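Long-range contacts in ferrous iron uptake transporter protein B (Streptococcus thermophilus, PDB 3TAH), which probably drives GTP-dependent uptake of ferrous iron, this chain being its cytosolic G-protein domain with the attached helical domain, bound to a fluorescent GDP analogue: residues Q79-V87 and V154-T163; T101-P109 and V166-Y174. The protein carries 1 engineered substitution. One frame throughout, in Å; residues are numbered along the deposited sequence. Where two conformers were deposited one is given.

Interaction 1 (Q79-V87 and V154-T163); sequences QRADSILNV and VVKKAAHTTT
Leu-85, on strand 83-89, meets Val-154, Val-155 and Ala-158 of helix 151-159, which packs on the central sheet of this P-loop GTPase fold. Strand 83-87 and helix 154-159 run roughly antiparallel, at 149°, with axes 8.6 Å apart. The main bump is the isobutyl group of Leu-85, with CG anti to the backbone N (chi1 -179°) and the methyls parted over the helix. Leu-85 CD1 drops between Val-154 and Ala-158, 3.4 Å from Val-154 CG2, a tight fit, and 4.2 Å from Ala-158 CB. CD2 leans more loosely on Val-155. Ala-158 is the hollow of the helix face: Ser-83 OG rests 3.5 Å from its small CB. A water bonds both Ser-83 OG and Thr-161 O; Ala-158 O, 3.4 Å from Ser-83 OG, is at best a weak, unsettled acceptor. Ile-6 of strand 4-10 borders Ser-83 and Leu-85.

The Asp-82 carboxylate is held by the backbone N of Glu-5 through OD2, while a water joins OD1 to Thr-163 OG1. Beyond the helix, Thr-162 CA makes a CA-H...O contact with Asp-82 O at 3.2 Å, CB beside it. Thr-163 N donates to Asp-82 O at 2.9 Å, in the carbonyl plane, with a bent N-H...O angle of 146°.

Interaction 2 (T101-P109 and V166-Y174); sequences TQLIETGIP and VGDLAFPIY
The ring of Tyr-174 meets the carboxylate of Glu-105 at its edge. Glu-105 OE2 lies in the ring plane beside the hydroxyl, and the planes of carboxylate and ring stand 86° apart. On one face of the ring sits the carbonyl oxygen of Pro-172, over the centre and 3.8 Å above the plane. Tyr-174 OH donates to Glu-105 OE2 at 2.6 Å. It comes from the syn side, 25° out of the carboxylate plane. The acid and the phenol reach toward each other from the two segments. Glu-105 reaches the ring because its chain is extended beyond CG (chi2 163°). A water also donates to OE2 and to Pro-172 O, so it ties the helix end to the connecting segment.

The rest is van der Waals packing, partly of methyls against carbonyl oxygens. Ile-104 is the central knob on the helix. Ile-104 CG2 stands anti to the backbone N and rests 3.7 Å from Pro-172 CD and 3.6 Å from Ala-170 O. Leu-169 comes in next to it, with Leu-169 CD1 3.6 Å from Ile-104 O and close to Gly-107 CA. At one end, Thr-101 CB touches both the Pro-172 ring and Tyr-174 OH. At the other, Pro-109 and Val-166 lie alongside, their side chains running in contrary senses, with Pro-109 CG 3.8 Å from Val-166 CB.

The contact joins the end of helix 93-105 to the linker that leads from the G domain into the helical domain. Arg-249 of helix 241-259 forms a salt bridge with Glu-105 OE1 and also bonds Thr-101 OG1, which is hydrogen-bonded to Tyr-98 O. The buried carboxylate thus has partners on both oxygens. Such a setting would probably keep Glu-105 ionised and fix the rotation of its carboxylate.

In the fold
After strand 4-10, helix 16-24, three further strands and helix 67-77, the chain enters strand 83-89, next to strand 4-10 in the sheet and the first half of interaction 1. Helix 93-105 gives the first half of interaction 2. The chain then passes strands 110-115 and 140-142 before helix 151-159 returns to strand 83-89 and closes interaction 1. Residues 166-174 close interaction 2 just afterwards. The two loops therefore cross and do not nest. They meet mainly at Pro-109, whose O probably accepts a hydrogen bond from Ile-84 N and whose ring packs on the carbonyl oxygens of Thr-161 and Thr-162; Asn-86 also touches Leu-103. Interaction 1 joins helix to sheet; interaction 2 ties the G domain to the helical domain's linker.

Interaction 1 (Q79-V87 and V154-T163)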
loop_
_atom_site.group_PDB
_atom_site.type_symbol
_atom_site.label_atom_id
_atom_site.label_comp_id
_atom_site.label_asym_id
_atom_site.label_seq_id
_atom_site.Cartn_x
_atom_site.Cartn_y
_atom_site.Cartn_z
ATOM N N GLN A 79 2.329 -12.770 1.877
ATOM C CA GLN A 79 2.151 -13.195 0.503
ATOM C C GLN A 79 0.916 -14.119 0.316
ATOM O O GLN A 79 0.921 -14.973 -0.562
ATOM C CB GLN A 79 3.443 -13.839 -0.048
ATOM C CG GLN A 79 4.742 -13.073 0.308
ATOM C CD GLN A 79 5.945 -13.502 -0.529
ATOM O OE1 GLN A 79 6.959 -13.988 0.003
ATOM N NE2 GLN A 79 5.832 -13.333 -1.843
ATOM N N ARG A 80 -0.125 -13.940 1.133
ATOM C CA ARG A 80 -1.395 -14.661 0.978
ATOM C C ARG A 80 -2.357 -13.908 0.051
ATOM O O ARG A 80 -3.234 -14.520 -0.553
ATOM C CB ARG A 80 -2.085 -14.884 2.324
ATOM N N ALA A 81 -2.210 -12.587 -0.050
ATOM C CA ALA A 81 -3.024 -11.798 -0.967
ATOM C C ALA A 81 -2.491 -11.852 -2.401
ATOM O O ALA A 81 -1.289 -11.706 -2.632
ATOM C CB ALA A 81 -3.084 -10.346 -0.491
ATOM N N ASP A 82 -3.384 -12.059 -3.363
ATOM C CA ASP A 82 -3.050 -12.015 -4.769
ATOM C C ASP A 82 -3.003 -10.584 -5.282
ATOM O O ASP A 82 -2.221 -10.298 -6.165
ATOM C CB ASP A 82 -4.065 -12.814 -5.583
ATOM C CG ASP A 82 -4.071 -14.287 -5.201
ATOM O OD1 ASP A 82 -3.071 -14.962 -5.476
ATOM O OD2 ASP A 82 -5.064 -14.755 -4.626
ATOM N N SER A 83 -3.849 -9.720 -4.723
ATOM C CA SER A 83 -4.039 -8.338 -5.168
ATOM C C SER A 83 -4.316 -7.448 -3.968
ATOM O O SER A 83 -4.866 -7.913 -2.973
ATOM C CB SER A 83 -5.248 -8.283 -6.118
ATOM O OG SER A 83 -5.934 -7.037 -6.060
ATOM N N ILE A 84 -3.921 -6.177 -4.051
ATOM C CA ILE A 84 -4.350 -5.167 -3.087
ATOM C C ILE A 84 -5.333 -4.252 -3.816
ATOM O O ILE A 84 -4.984 -3.721 -4.865
ATOM C CB ILE A 84 -3.187 -4.313 -2.556
ATOM C CG1 ILE A 84 -2.244 -5.141 -1.686
ATOM C CG2 ILE A 84 -3.711 -3.143 -1.711
ATOM C CD1 ILE A 84 -0.995 -4.363 -1.258
ATOM N N LEU A 85 -6.536 -4.080 -3.262
ATOM C CA LEU A 85 -7.520 -3.111 -3.757
ATOM C C LEU A 85 -7.516 -1.966 -2.744
ATOM O O LEU A 85 -8.005 -2.091 -1.611
ATOM C CB LEU A 85 -8.907 -3.744 -3.918
ATOM C CG LEU A 85 -10.021 -2.836 -4.455
ATOM C CD1 LEU A 85 -9.668 -2.117 -5.745
ATOM C CD2 LEU A 85 -11.282 -3.677 -4.660
ATOM N N ASN A 86 -6.920 -0.857 -3.168
ATOM C CA ASN A 86 -6.631 0.287 -2.314
ATOM C C ASN A 86 -7.742 1.312 -2.514
ATOM O O ASN A 86 -7.859 1.886 -3.598
ATOM C CB ASN A 86 -5.226 0.829 -2.675
ATOM C CG ASN A 86 -4.822 2.084 -1.911
ATOM O OD1 ASN A 86 -3.989 2.866 -2.392
ATOM N ND2 ASN A 86 -5.385 2.283 -0.725
ATOM N N VAL A 87 -8.547 1.525 -1.471
ATOM C CA VAL A 87 -9.628 2.528 -1.481
ATOM C C VAL A 87 -9.018 3.878 -1.094
ATOM O O VAL A 87 -8.449 4.027 -0.007
ATOM C CB VAL A 87 -10.784 2.149 -0.521
ATOM C CG1 VAL A 87 -11.907 3.190 -0.559
ATOM C CG2 VAL A 87 -11.316 0.765 -0.862
ATOM N N VAL A 154 -13.819 -1.925 -10.770
ATOM C CA VAL A 154 -12.578 -1.939 -9.976
ATOM C C VAL A 154 -12.299 -3.360 -9.473
ATOM O O VAL A 154 -11.134 -3.801 -9.489
ATOM C CB VAL A 154 -12.550 -0.872 -8.837
ATOM C CG1 VAL A 154 -13.406 -1.277 -7.619
ATOM C CG2 VAL A 154 -11.095 -0.576 -8.417
ATOM N N VAL A 155 -13.342 -4.085 -9.060
ATOM C CA VAL A 155 -13.162 -5.470 -8.601
ATOM C C VAL A 155 -12.594 -6.341 -9.732
ATOM O O VAL A 155 -11.666 -7.138 -9.500
ATOM C CB VAL A 155 -14.464 -6.064 -7.991
ATOM C CG1 VAL A 155 -14.344 -7.589 -7.777
ATOM C CG2 VAL A 155 -14.788 -5.374 -6.679
ATOM N N LYS A 156 -13.112 -6.179 -10.952
ATOM C CA LYS A 156 -12.599 -6.902 -12.125
ATOM C C LYS A 156 -11.123 -6.617 -12.417
ATOM O O LYS A 156 -10.328 -7.530 -12.714
ATOM C CB LYS A 156 -13.426 -6.559 -13.374
ATOM C CG LYS A 156 -13.061 -7.386 -14.623
ATOM C CD LYS A 156 -14.007 -7.102 -15.788
ATOM C CE LYS A 156 -13.593 -7.871 -17.036
ATOM N NZ LYS A 156 -14.453 -7.512 -18.205
ATOM N N LYS A 157 -10.766 -5.340 -12.348
ATOM C CA LYS A 157 -9.397 -4.910 -12.561
ATOM C C LYS A 157 -8.469 -5.515 -11.516
ATOM O O LYS A 157 -7.428 -6.099 -11.868
ATOM C CB LYS A 157 -9.318 -3.383 -12.544
ATOM C CG LYS A 157 -7.958 -2.764 -12.844
ATOM C CD LYS A 157 -7.352 -3.230 -14.162
ATOM C CE LYS A 157 -8.189 -2.799 -15.352
ATOM N NZ LYS A 157 -7.459 -3.065 -16.629
ATOM N N ALA A 158 -8.853 -5.394 -10.242
ATOM C CA ALA A 158 -8.066 -5.954 -9.147
ATOM C C ALA A 158 -7.898 -7.455 -9.337
ATOM O O ALA A 158 -6.789 -7.979 -9.171
ATOM C CB ALA A 158 -8.699 -5.644 -7.781
ATOM N N ALA A 159 -8.986 -8.137 -9.705
ATOM C CA ALA A 159 -8.945 -9.592 -9.931
ATOM C C ALA A 159 -7.974 -10.034 -11.030
ATOM O O ALA A 159 -7.476 -11.168 -10.959
ATOM C CB ALA A 159 -10.354 -10.154 -10.198
ATOM N N HIS A 160 -7.700 -9.157 -12.007
ATOM C CA HIS A 160 -6.773 -9.432 -13.121
ATOM C C HIS A 160 -5.417 -8.733 -13.002
ATOM O O HIS A 160 -4.647 -8.720 -13.958
ATOM C CB HIS A 160 -7.444 -9.070 -14.454
ATOM C CG HIS A 160 -8.562 -9.997 -14.806
ATOM N ND1 HIS A 160 -9.870 -9.751 -14.450
ATOM C CD2 HIS A 160 -8.565 -11.188 -15.453
ATOM C CE1 HIS A 160 -10.635 -10.742 -14.874
ATOM N NE2 HIS A 160 -9.867 -11.629 -15.481
ATOM N N THR A 161 -5.140 -8.178 -11.823
ATOM C CA THR A 161 -3.905 -7.474 -11.503
ATOM C C THR A 161 -3.334 -8.116 -10.231
ATOM O O THR A 161 -3.491 -7.603 -9.114
ATOM C CB THR A 161 -4.163 -5.974 -11.307
ATOM O OG1 THR A 161 -4.872 -5.453 -12.438
ATOM C CG2 THR A 161 -2.837 -5.208 -11.127
ATOM N N THR A 162 -2.674 -9.255 -10.419
ATOM C CA THR A 162 -2.232 -10.091 -9.311
ATOM C C THR A 162 -0.747 -10.426 -9.337
ATOM O O THR A 162 -0.047 -10.138 -10.309
ATOM C CB THR A 162 -3.015 -11.424 -9.293
ATOM O OG1 THR A 162 -2.552 -12.251 -10.373
ATOM C CG2 THR A 162 -4.527 -11.186 -9.396
ATOM N N THR A 163 -0.282 -11.041 -8.248
ATOM C CA THR A 163 1.093 -11.531 -8.142
ATOM C C THR A 163 1.403 -12.553 -9.266
ATOM O O THR A 163 2.563 -12.730 -9.640
ATOM C CB THR A 163 1.365 -12.160 -6.756
ATOM O OG1 THR A 163 0.436 -13.226 -6.525
ATOM C CG2 THR A 163 1.226 -11.125 -5.628
HETATM O O HOH W 1 0.263 -14.028 -3.987
HETATM O O HOH W 2 -1.636 -14.492 -7.744
HETATM O O HOH W 3 -4.377 -5.342 -7.843
#

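Interaction 2 (T101-P109 and V166-Y174)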
loop_
_atom_site.group_PDB
_atom_site.type_symbol
_atom_site.label_atom_id
_atom_site.label_comp_id
_atom_site.label_asym_id
_atom_site.label_seq_id
_atom_site.Cartn_x
_atom_site.Cartn_y
_atom_site.Cartn_z
ATOM N N THR A 101 1.735 4.542 -1.426
ATOM C CA THR A 101 3.150 4.338 -1.781
ATOM C C THR A 101 3.730 3.132 -1.036
ATOM O O THR A 101 4.500 2.343 -1.586
ATOM C CB THR A 101 4.017 5.609 -1.545
ATOM O OG1 THR A 101 4.036 5.963 -0.154
ATOM C CG2 THR A 101 3.529 6.802 -2.392
ATOM N N GLN A 102 3.343 2.979 0.219
ATOM C CA GLN A 102 3.792 1.862 1.031
ATOM C C GLN A 102 3.194 0.530 0.606
ATOM O O GLN A 102 3.873 -0.496 0.657
ATOM C CB GLN A 102 3.475 2.127 2.500
ATOM C CG GLN A 102 4.151 3.362 3.069
ATOM C CD GLN A 102 3.643 3.679 4.448
ATOM O OE1 GLN A 102 3.707 2.828 5.329
ATOM N NE2 GLN A 102 3.116 4.888 4.645
ATOM N N LEU A 103 1.927 0.554 0.196
ATOM C CA LEU A 103 1.265 -0.638 -0.343
ATOM C C LEU A 103 1.964 -1.148 -1.611
ATOM O O LEU A 103 2.195 -2.356 -1.744
ATOM C CB LEU A 103 -0.216 -0.371 -0.606
ATOM C CG LEU A 103 -1.066 -0.005 0.623
ATOM C CD1 LEU A 103 -2.469 0.455 0.192
ATOM C CD2 LEU A 103 -1.158 -1.156 1.651
ATOM N N ILE A 104 2.318 -0.240 -2.527
ATOM C CA ILE A 104 3.011 -0.627 -3.760
ATOM C C ILE A 104 4.312 -1.350 -3.415
ATOM O O ILE A 104 4.667 -2.350 -4.034
ATOM C CB ILE A 104 3.272 0.600 -4.684
ATOM C CG1 ILE A 104 1.939 1.189 -5.185
ATOM C CG2 ILE A 104 4.157 0.204 -5.883
ATOM C CD1 ILE A 104 2.027 2.562 -5.890
ATOM N N GLU A 105 5.016 -0.839 -2.410
ATOM C CA GLU A 105 6.320 -1.365 -2.009
ATOM C C GLU A 105 6.274 -2.795 -1.440
ATOM O O GLU A 105 7.296 -3.480 -1.425
ATOM C CB GLU A 105 6.971 -0.402 -1.021
ATOM C CG GLU A 105 7.366 0.902 -1.725
ATOM C CD GLU A 105 7.629 2.066 -0.797
ATOM O OE1 GLU A 105 7.415 1.947 0.431
ATOM O OE2 GLU A 105 8.062 3.114 -1.318
ATOM N N THR A 106 5.105 -3.252 -0.996
ATOM C CA THR A 106 4.955 -4.640 -0.533
ATOM C C THR A 106 5.193 -5.669 -1.648
ATOM O O THR A 106 5.474 -6.850 -1.378
ATOM C CB THR A 106 3.553 -4.915 0.071
ATOM O OG1 THR A 106 2.568 -4.880 -0.970
ATOM C CG2 THR A 106 3.206 -3.927 1.204
ATOM N N GLY A 107 5.060 -5.233 -2.900
ATOM C CA GLY A 107 5.197 -6.103 -4.044
ATOM C C GLY A 107 3.953 -6.883 -4.433
ATOM O O GLY A 107 4.022 -7.666 -5.375
ATOM N N ILE A 108 2.835 -6.692 -3.729
ATOM C CA ILE A 108 1.556 -7.267 -4.146
ATOM C C ILE A 108 0.876 -6.202 -5.000
ATOM O O ILE A 108 0.596 -5.115 -4.490
ATOM C CB ILE A 108 0.657 -7.589 -2.975
ATOM C CG1 ILE A 108 1.336 -8.586 -2.042
ATOM C CG2 ILE A 108 -0.661 -8.154 -3.484
ATOM C CD1 ILE A 108 0.500 -8.923 -0.856
ATOM N N PRO A 109 0.617 -6.492 -6.289
ATOM C CA PRO A 109 0.096 -5.446 -7.199
ATOM C C PRO A 109 -1.130 -4.720 -6.677
ATOM O O PRO A 109 -2.075 -5.365 -6.205
ATOM C CB PRO A 109 -0.233 -6.225 -8.471
ATOM C CG PRO A 109 0.794 -7.273 -8.458
ATOM C CD PRO A 109 0.848 -7.742 -7.043
ATOM N N VAL A 166 1.034 -9.982 -13.023
ATOM C CA VAL A 166 1.922 -8.833 -13.179
ATOM C C VAL A 166 3.387 -9.267 -13.085
ATOM O O VAL A 166 3.745 -10.082 -12.222
ATOM C CB VAL A 166 1.578 -7.745 -12.109
ATOM C CG1 VAL A 166 2.563 -6.557 -12.125
ATOM C CG2 VAL A 166 0.173 -7.258 -12.321
ATOM N N GLY A 167 4.214 -8.712 -13.970
ATOM C CA GLY A 167 5.651 -8.969 -14.003
ATOM C C GLY A 167 6.420 -8.045 -13.076
ATOM O O GLY A 167 6.202 -8.063 -11.858
ATOM N N ASP A 168 7.304 -7.225 -13.641
ATOM C CA ASP A 168 8.174 -6.348 -12.843
ATOM C C ASP A 168 7.394 -5.354 -11.970
ATOM O O ASP A 168 6.331 -4.891 -12.361
ATOM C CB ASP A 168 9.143 -5.555 -13.743
ATOM C CG ASP A 168 10.233 -6.425 -14.373
ATOM O OD1 ASP A 168 10.346 -7.630 -14.054
ATOM O OD2 ASP A 168 10.995 -5.874 -15.200
ATOM N N LEU A 169 7.946 -5.043 -10.797
ATOM C CA LEU A 169 7.363 -4.044 -9.896
ATOM C C LEU A 169 7.645 -2.634 -10.425
ATOM O O LEU A 169 8.793 -2.304 -10.686
ATOM C CB LEU A 169 7.944 -4.199 -8.475
ATOM C CG LEU A 169 7.468 -3.239 -7.367
ATOM C CD1 LEU A 169 5.956 -3.345 -7.190
ATOM C CD2 LEU A 169 8.211 -3.452 -6.009
ATOM N N ALA A 170 6.610 -1.814 -10.597
ATOM C CA ALA A 170 6.801 -0.381 -10.877
ATOM C C ALA A 170 6.629 0.352 -9.554
ATOM O O ALA A 170 5.513 0.691 -9.160
ATOM C CB ALA A 170 5.821 0.125 -11.914
ATOM N N PHE A 171 7.738 0.592 -8.856
ATOM C CA PHE A 171 7.692 1.209 -7.530
ATOM C C PHE A 171 7.948 2.715 -7.607
ATOM O O PHE A 171 8.672 3.165 -8.507
ATOM C CB PHE A 171 8.718 0.555 -6.597
ATOM C CG PHE A 171 10.129 0.558 -7.135
ATOM C CD1 PHE A 171 10.933 1.692 -7.038
ATOM C CD2 PHE A 171 10.658 -0.587 -7.740
ATOM C CE1 PHE A 171 12.231 1.693 -7.531
ATOM C CE2 PHE A 171 11.959 -0.590 -8.239
ATOM C CZ PHE A 171 12.744 0.548 -8.136
ATOM N N PRO A 172 7.372 3.497 -6.674
ATOM C CA PRO A 172 7.706 4.929 -6.608
ATOM C C PRO A 172 9.216 5.151 -6.519
ATOM O O PRO A 172 9.869 4.602 -5.642
ATOM C CB PRO A 172 7.026 5.399 -5.312
ATOM C CG PRO A 172 5.868 4.474 -5.168
ATOM C CD PRO A 172 6.337 3.142 -5.685
ATOM N N ILE A 173 9.758 5.936 -7.443
ATOM C CA ILE A 173 11.188 6.222 -7.472
ATOM C C ILE A 173 11.396 7.535 -6.735
ATOM O O ILE A 173 10.778 8.547 -7.082
ATOM C CB ILE A 173 11.734 6.297 -8.925
ATOM C CG1 ILE A 173 11.584 4.951 -9.624
ATOM C CG2 ILE A 173 13.214 6.732 -8.939
ATOM C CD1 ILE A 173 11.906 5.000 -11.127
ATOM N N TYR A 174 12.250 7.514 -5.715
ATOM C CA TYR A 174 12.534 8.679 -4.878
ATOM C C TYR A 174 13.834 9.356 -5.316
ATOM O O TYR A 174 14.434 8.962 -6.320
ATOM C CB TYR A 174 12.607 8.250 -3.408
ATOM C CG TYR A 174 11.350 7.559 -2.953
ATOM C CD1 TYR A 174 10.098 8.180 -3.112
ATOM C CD2 TYR A 174 11.382 6.310 -2.379
ATOM C CE1 TYR A 174 8.916 7.556 -2.706
ATOM C CE2 TYR A 174 10.202 5.670 -1.976
ATOM C CZ TYR A 174 8.976 6.307 -2.137
ATOM O OH TYR A 174 7.808 5.706 -1.744
HETATM O O HOH W 4 9.153 2.719 -3.785
#